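Delta toxin (Clostridium perfringens, PDB 2YGT) is a haemolysin of the beta-pore-forming toxins, probably killing cells by inserting an oligomeric beta-barrel pore into their membranes. Local coordinates at residues A[91-96]-A[248-253]; A[159-164]-A[173-178]. All blocks are in the same frame, centred on the assembly; numbering follows the deposited sequence.

Contact 1: A[91-96]-A[248-253]; sequences IKYMVD and LKREIN
Lys249 reaches across the antiparallel pair of strands 91-96 and 248-253 to Met94 and Asp96. Its CB lies 3.7 Å from Met94 CB, its directly paired neighbour. CG, set anti to the carbonyl carbon (chi1 -43°), stays within van der Waals range of Met94 O and CB. Beyond CG the chain is fully extended: CD lies against Met94 CB and, at 4.1 Å, against Met94 SD. CE already touches the carboxylate of Asp96, and NZ closes a salt bridge with Asp96 OD2 at 2.8 Å, meeting that oxygen on its syn side, 27° out of the carboxylate plane. The backbone ladder is regular: Met94 and Lys249 exchange two hydrogen bonds, and Glu251 N binds Lys92 O at 2.8 Å, nearly straight. Register slips at the other end, where Ile91 and Lys92 both face Glu251 in a classic beta bulge. There Ile91 CG2 packs on Glu251 CD at 3.8 Å, and Ile91 CD1 lies 3.3 Å from Asn253 OD1, whose hydrogen bond comes from Asn267 ND2. On the opposite face Arg250 CG runs beside Tyr93 CE1, side chains pointing the same way, while Val95 CG1 meets Leu248 CD2 loosely. This face is turned inward: Tyr93, Val95, Leu248 and Arg250 all pack on strand 61-72, Tyr93 OH bonds to Leu220 O of helix 219-222, and Arg250 NH1 to Pro72 O. In the elongated, strand-rich body of this aerolysin-family toxin, long strands 84-99 and 241-259 form the pair, flanked by strands 170-177 and 263-282 respectively.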
loop_
_atom_site.group_PDB
_atom_site.type_symbol
_atom_site.label_atom_id
_atom_site.label_comp_id
_atom_site.label_asym_id
_atom_site.label_seq_id
_atom_site.Cartn_x
_atom_site.Cartn_y
_atom_site.Cartn_z
ATOM N N ILE A 91 3.502 14.116 1.529
ATOM C CA ILE A 91 2.742 14.039 2.767
ATOM C C ILE A 91 1.825 12.812 2.779
ATOM O O ILE A 91 1.601 12.210 3.833
ATOM C CB ILE A 91 1.920 15.313 3.016
ATOM C CG1 ILE A 91 1.246 15.248 4.388
ATOM C CG2 ILE A 91 0.891 15.513 1.912
ATOM C CD1 ILE A 91 0.711 16.581 4.867
ATOM N N LYS A 92 1.313 12.427 1.611
ATOM C CA LYS A 92 0.342 11.336 1.542
ATOM C C LYS A 92 0.471 10.437 0.309
ATOM O O LYS A 92 0.647 10.911 -0.814
ATOM C CB LYS A 92 -1.085 11.886 1.624
ATOM C CG LYS A 92 -2.115 10.836 2.002
ATOM C CD LYS A 92 -3.507 11.204 1.529
ATOM C CE LYS A 92 -4.017 12.458 2.205
ATOM N NZ LYS A 92 -5.493 12.583 2.051
ATOM N N TYR A 93 0.382 9.132 0.547
ATOM C CA TYR A 93 0.289 8.137 -0.513
ATOM C C TYR A 93 -1.084 7.482 -0.433
ATOM O O TYR A 93 -1.562 7.171 0.657
ATOM C CB TYR A 93 1.345 7.048 -0.333
ATOM C CG TYR A 93 2.785 7.480 -0.492
ATOM C CD1 TYR A 93 3.375 7.557 -1.748
ATOM C CD2 TYR A 93 3.568 7.772 0.619
ATOM C CE1 TYR A 93 4.695 7.931 -1.889
ATOM C CE2 TYR A 93 4.886 8.144 0.483
ATOM C CZ TYR A 93 5.444 8.220 -0.771
ATOM O OH TYR A 93 6.761 8.593 -0.907
ATOM N N MET A 94 -1.717 7.256 -1.579
ATOM C CA MET A 94 -3.027 6.611 -1.590
ATOM C C MET A 94 -3.066 5.444 -2.567
ATOM O O MET A 94 -2.568 5.546 -3.688
ATOM C CB MET A 94 -4.122 7.622 -1.933
ATOM C CG MET A 94 -4.101 8.873 -1.066
ATOM S SD MET A 94 -5.325 10.101 -1.560
ATOM C CE MET A 94 -6.853 9.228 -1.224
ATOM N N VAL A 95 -3.659 4.334 -2.133
ATOM C CA VAL A 95 -3.803 3.156 -2.982
ATOM C C VAL A 95 -5.237 2.627 -2.988
ATOM O O VAL A 95 -5.821 2.357 -1.936
ATOM C CB VAL A 95 -2.856 2.022 -2.553
ATOM C CG1 VAL A 95 -3.017 0.816 -3.475
ATOM C CG2 VAL A 95 -1.412 2.508 -2.532
ATOM N N ASP A 96 -5.798 2.479 -4.183
ATOM C CA ASP A 96 -7.139 1.933 -4.340
ATOM C C ASP A 96 -7.092 0.631 -5.124
ATOM O O ASP A 96 -6.383 0.524 -6.122
ATOM C CB ASP A 96 -8.043 2.922 -5.080
ATOM C CG ASP A 96 -8.368 4.149 -4.256
ATOM O OD1 ASP A 96 -8.322 4.065 -3.012
ATOM O OD2 ASP A 96 -8.679 5.199 -4.853
ATOM N N LEU A 248 -2.774 4.449 -7.938
ATOM C CA LEU A 248 -1.719 4.953 -7.074
ATOM C C LEU A 248 -1.801 6.469 -7.075
ATOM O O LEU A 248 -1.869 7.090 -8.135
ATOM C CB LEU A 248 -0.349 4.510 -7.583
ATOM C CG LEU A 248 -0.205 3.047 -8.003
ATOM C CD1 LEU A 248 1.186 2.795 -8.560
ATOM C CD2 LEU A 248 -0.499 2.103 -6.845
ATOM N N LYS A 249 -1.808 7.065 -5.887
ATOM C CA LYS A 249 -1.878 8.516 -5.772
ATOM C C LYS A 249 -0.839 9.019 -4.784
ATOM O O LYS A 249 -0.617 8.412 -3.739
ATOM C CB LYS A 249 -3.268 8.959 -5.314
ATOM C CG LYS A 249 -4.412 8.231 -5.990
ATOM C CD LYS A 249 -5.733 8.570 -5.323
ATOM C CE LYS A 249 -6.831 7.616 -5.756
ATOM N NZ LYS A 249 -8.121 7.933 -5.089
ATOM N N ARG A 250 -0.202 10.131 -5.127
ATOM C CA ARG A 250 0.775 10.756 -4.252
ATOM C C ARG A 250 0.478 12.245 -4.132
ATOM O O ARG A 250 0.305 12.933 -5.136
ATOM C CB ARG A 250 2.191 10.540 -4.793
ATOM C CG ARG A 250 3.290 11.149 -3.936
ATOM C CD ARG A 250 4.629 11.092 -4.650
ATOM N NE ARG A 250 4.634 11.934 -5.841
ATOM C CZ ARG A 250 5.417 11.738 -6.896
ATOM N NH1 ARG A 250 6.263 10.718 -6.916
ATOM N NH2 ARG A 250 5.348 12.560 -7.936
ATOM N N GLU A 251 0.393 12.739 -2.902
ATOM C CA GLU A 251 0.263 14.172 -2.685
ATOM C C GLU A 251 1.603 14.752 -2.254
ATOM O O GLU A 251 2.232 14.249 -1.325
ATOM C CB GLU A 251 -0.809 14.491 -1.644
ATOM C CG GLU A 251 -0.996 15.991 -1.436
ATOM C CD GLU A 251 -2.034 16.322 -0.384
ATOM O OE1 GLU A 251 -2.820 15.423 -0.015
ATOM O OE2 GLU A 251 -2.064 17.486 0.069
ATOM N N ILE A 252 2.031 15.804 -2.941
ATOM C CA ILE A 252 3.277 16.478 -2.611
ATOM C C ILE A 252 2.989 17.792 -1.903
ATOM O O ILE A 252 2.101 18.541 -2.307
ATOM C CB ILE A 252 4.098 16.781 -3.876
ATOM C CG1 ILE A 252 4.528 15.485 -4.563
ATOM C CG2 ILE A 252 5.318 17.632 -3.537
ATOM C CD1 ILE A 252 5.850 14.952 -4.072
ATOM N N ASN A 253 3.736 18.066 -0.838
ATOM C CA ASN A 253 3.674 19.360 -0.170
ATOM C C ASN A 253 5.018 20.076 -0.252
ATOM O O ASN A 253 6.046 19.452 -0.513
ATOM C CB ASN A 253 3.242 19.202 1.289
ATOM C CG ASN A 253 1.754 18.958 1.431
ATOM O OD1 ASN A 253 1.229 18.876 2.540
ATOM N ND2 ASN A 253 1.064 18.847 0.303
#

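Contact 2: A[159-164]-A[173-178]; sequences YNTIQT and WNTEFA
Tyr159 turns CG anti to its carbonyl carbon (chi1 -74°), whereas Phe177 turns CG anti to its backbone N (chi1 -173°), and the two rings meet in a T-shaped pair near the open end of a beta hairpin, strands 159-166 and 170-177. The edge of Phe177 is directed at the face of Tyr159, centroids 5.4 Å apart and planes at 83°. Phe177 CA adds a CH-pi contact over the tyrosine ring, 3.8 Å from its centroid, and Tyr159 OH is held by Pro90 O. Four backbone hydrogen bonds, in the pairs Asn160 with Glu176 and Ile162 with Asn174, zip the antiparallel strands together. Between them Thr161 OG1 and Thr175 OG1 approach to 3.0 Å on the buried face; Gln156 OE1 and Tyr154 OH hydrogen-bond to Thr161 OG1. Further along that face, the amide of Gln163 lies beside the Trp173 indole, both side chains pointing the same way. Gln163 NE2 bonds to Ser111 OG, and a zinc ion lies about 4 Å from the Gln163 side chain; Trp173 NE1 bonds to Pro113 O. On the other face Ile162 CG2 packs on Asn174 CB at 3.6 Å. One water bridges Thr164 OG1 and Asn174 OD1, 2.6 Å from each.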
loop_
_atom_site.group_PDB
_atom_site.type_symbol
_atom_site.label_atom_id
_atom_site.label_comp_id
_atom_site.label_asym_id
_atom_site.label_seq_id
_atom_site.Cartn_x
_atom_site.Cartn_y
_atom_site.Cartn_z
ATOM N N TYR A 159 5.027 7.255 9.233
ATOM C CA TYR A 159 3.730 7.318 8.567
ATOM C C TYR A 159 2.725 6.384 9.232
ATOM O O TYR A 159 3.101 5.438 9.923
ATOM C CB TYR A 159 3.860 6.932 7.090
ATOM C CG TYR A 159 4.506 7.980 6.214
ATOM C CD1 TYR A 159 5.854 8.302 6.356
ATOM C CD2 TYR A 159 3.774 8.637 5.227
ATOM C CE1 TYR A 159 6.447 9.258 5.548
ATOM C CE2 TYR A 159 4.361 9.591 4.415
ATOM C CZ TYR A 159 5.696 9.897 4.579
ATOM O OH TYR A 159 6.277 10.848 3.766
ATOM N N ASN A 160 1.444 6.659 9.014
ATOM C CA ASN A 160 0.379 5.756 9.428
ATOM C C ASN A 160 -0.455 5.324 8.229
ATOM O O ASN A 160 -0.556 6.049 7.237
ATOM C CB ASN A 160 -0.525 6.415 10.473
ATOM C CG ASN A 160 0.152 6.564 11.824
ATOM O OD1 ASN A 160 -0.479 6.961 12.803
ATOM N ND2 ASN A 160 1.439 6.246 11.885
ATOM N N THR A 161 -1.052 4.142 8.322
ATOM C CA THR A 161 -1.929 3.651 7.266
ATOM C C THR A 161 -3.357 3.509 7.781
ATOM O O THR A 161 -3.600 2.904 8.826
ATOM C CB THR A 161 -1.453 2.291 6.700
ATOM O OG1 THR A 161 -0.161 2.449 6.101
ATOM C CG2 THR A 161 -2.428 1.777 5.652
ATOM N N ILE A 162 -4.300 4.082 7.047
ATOM C CA ILE A 162 -5.706 3.929 7.378
ATOM C C ILE A 162 -6.481 3.414 6.172
ATOM O O ILE A 162 -6.284 3.883 5.050
ATOM C CB ILE A 162 -6.322 5.258 7.847
ATOM C CG1 ILE A 162 -7.835 5.113 8.012
ATOM C CG2 ILE A 162 -6.008 6.361 6.857
ATOM C CD1 ILE A 162 -8.482 6.274 8.723
ATOM N N GLN A 163 -7.351 2.437 6.398
ATOM C CA GLN A 163 -8.234 1.974 5.337
ATOM C C GLN A 163 -9.434 2.904 5.240
ATOM O O GLN A 163 -10.279 2.942 6.135
ATOM C CB GLN A 163 -8.685 0.529 5.563
ATOM C CG GLN A 163 -9.535 -0.005 4.416
ATOM C CD GLN A 163 -9.633 -1.516 4.404
ATOM O OE1 GLN A 163 -10.125 -2.127 5.352
ATOM N NE2 GLN A 163 -9.180 -2.127 3.317
ATOM N N THR A 164 -9.498 3.659 4.153
ATOM C CA THR A 164 -10.524 4.678 3.994
ATOM C C THR A 164 -11.771 4.119 3.313
ATOM O O THR A 164 -12.862 4.666 3.451
ATOM C CB THR A 164 -9.982 5.877 3.200
ATOM O OG1 THR A 164 -9.464 5.423 1.943
ATOM C CG2 THR A 164 -8.863 6.555 3.983
ATOM N N TRP A 173 -6.543 2.599 0.868
ATOM C CA TRP A 173 -5.640 2.879 1.976
ATOM C C TRP A 173 -4.958 4.233 1.823
ATOM O O TRP A 173 -4.505 4.600 0.740
ATOM C CB TRP A 173 -4.576 1.787 2.103
ATOM C CG TRP A 173 -5.122 0.426 2.388
ATOM C CD1 TRP A 173 -5.352 -0.126 3.614
ATOM C CD2 TRP A 173 -5.503 -0.561 1.424
ATOM N NE1 TRP A 173 -5.855 -1.400 3.473
ATOM C CE2 TRP A 173 -5.958 -1.689 2.137
ATOM C CE3 TRP A 173 -5.504 -0.600 0.025
ATOM C CZ2 TRP A 173 -6.411 -2.841 1.500
ATOM C CZ3 TRP A 173 -5.954 -1.747 -0.605
ATOM C CH2 TRP A 173 -6.401 -2.851 0.132
ATOM N N ASN A 174 -4.902 4.973 2.924
ATOM C CA ASN A 174 -4.129 6.204 2.994
ATOM C C ASN A 174 -2.924 5.999 3.893
ATOM O O ASN A 174 -3.062 5.661 5.071
ATOM C CB ASN A 174 -4.977 7.356 3.535
ATOM C CG ASN A 174 -5.810 8.025 2.459
ATOM O OD1 ASN A 174 -5.602 7.801 1.266
ATOM N ND2 ASN A 174 -6.753 8.863 2.876
ATOM N N THR A 175 -1.738 6.187 3.329
ATOM C CA THR A 175 -0.516 6.197 4.116
ATOM C C THR A 175 0.005 7.629 4.189
ATOM O O THR A 175 0.611 8.136 3.243
ATOM C CB THR A 175 0.539 5.253 3.532
ATOM O OG1 THR A 175 -0.002 3.928 3.481
ATOM C CG2 THR A 175 1.785 5.250 4.395
ATOM N N GLU A 176 -0.248 8.272 5.325
ATOM C CA GLU A 176 0.028 9.692 5.494
ATOM C C GLU A 176 1.042 9.946 6.603
ATOM O O GLU A 176 1.072 9.233 7.607
ATOM C CB GLU A 176 -1.274 10.430 5.804
ATOM C CG GLU A 176 -1.151 11.943 5.840
ATOM C CD GLU A 176 -2.489 12.624 6.062
ATOM O OE1 GLU A 176 -3.533 11.990 5.791
ATOM O OE2 GLU A 176 -2.498 13.790 6.508
ATOM N N PHE A 177 1.868 10.971 6.415
ATOM C CA PHE A 177 2.877 11.324 7.406
ATOM C C PHE A 177 2.223 11.593 8.757
ATOM O O PHE A 177 1.170 12.226 8.836
ATOM C CB PHE A 177 3.702 12.539 6.955
ATOM C CG PHE A 177 4.864 12.846 7.864
ATOM C CD1 PHE A 177 4.704 13.683 8.956
ATOM C CD2 PHE A 177 6.110 12.282 7.638
ATOM C CE1 PHE A 177 5.763 13.952 9.804
ATOM C CE2 PHE A 177 7.173 12.552 8.481
ATOM C CZ PHE A 177 6.997 13.390 9.566
ATOM N N ALA A 178 2.853 11.107 9.819
ATOM C CA ALA A 178 2.293 11.248 11.154
ATOM C C ALA A 178 3.041 12.297 11.968
ATOM O O ALA A 178 2.508 13.373 12.241
ATOM C CB ALA A 178 2.288 9.904 11.880
HETATM O O HOH W 1 -7.751 6.636 0.350
#

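How the contacts relate
Both contacts belong to one antiparallel sheet and share a seam: strand 84-99 lies next to strand 170-177, and Tyr93 O and Ile91 O probably accept hydrogen bonds from Thr175 N and Phe177 N. Contact 1 joins strands far apart in sequence, whereas contact 2 closes a local hairpin within the intervening chain. Each is partly buried, with one inward face and one more exposed. Their outer faces differ: contact 1 has a salt bridge and long charged chains, contact 2 asparagine amides, Ile162, Glu176 and a bridging water. Inward, contact 1 mixes Val95 and Leu248 with Tyr93 and Arg250, while contact 2 combines aromatic rings with two threonine hydroxyls close together.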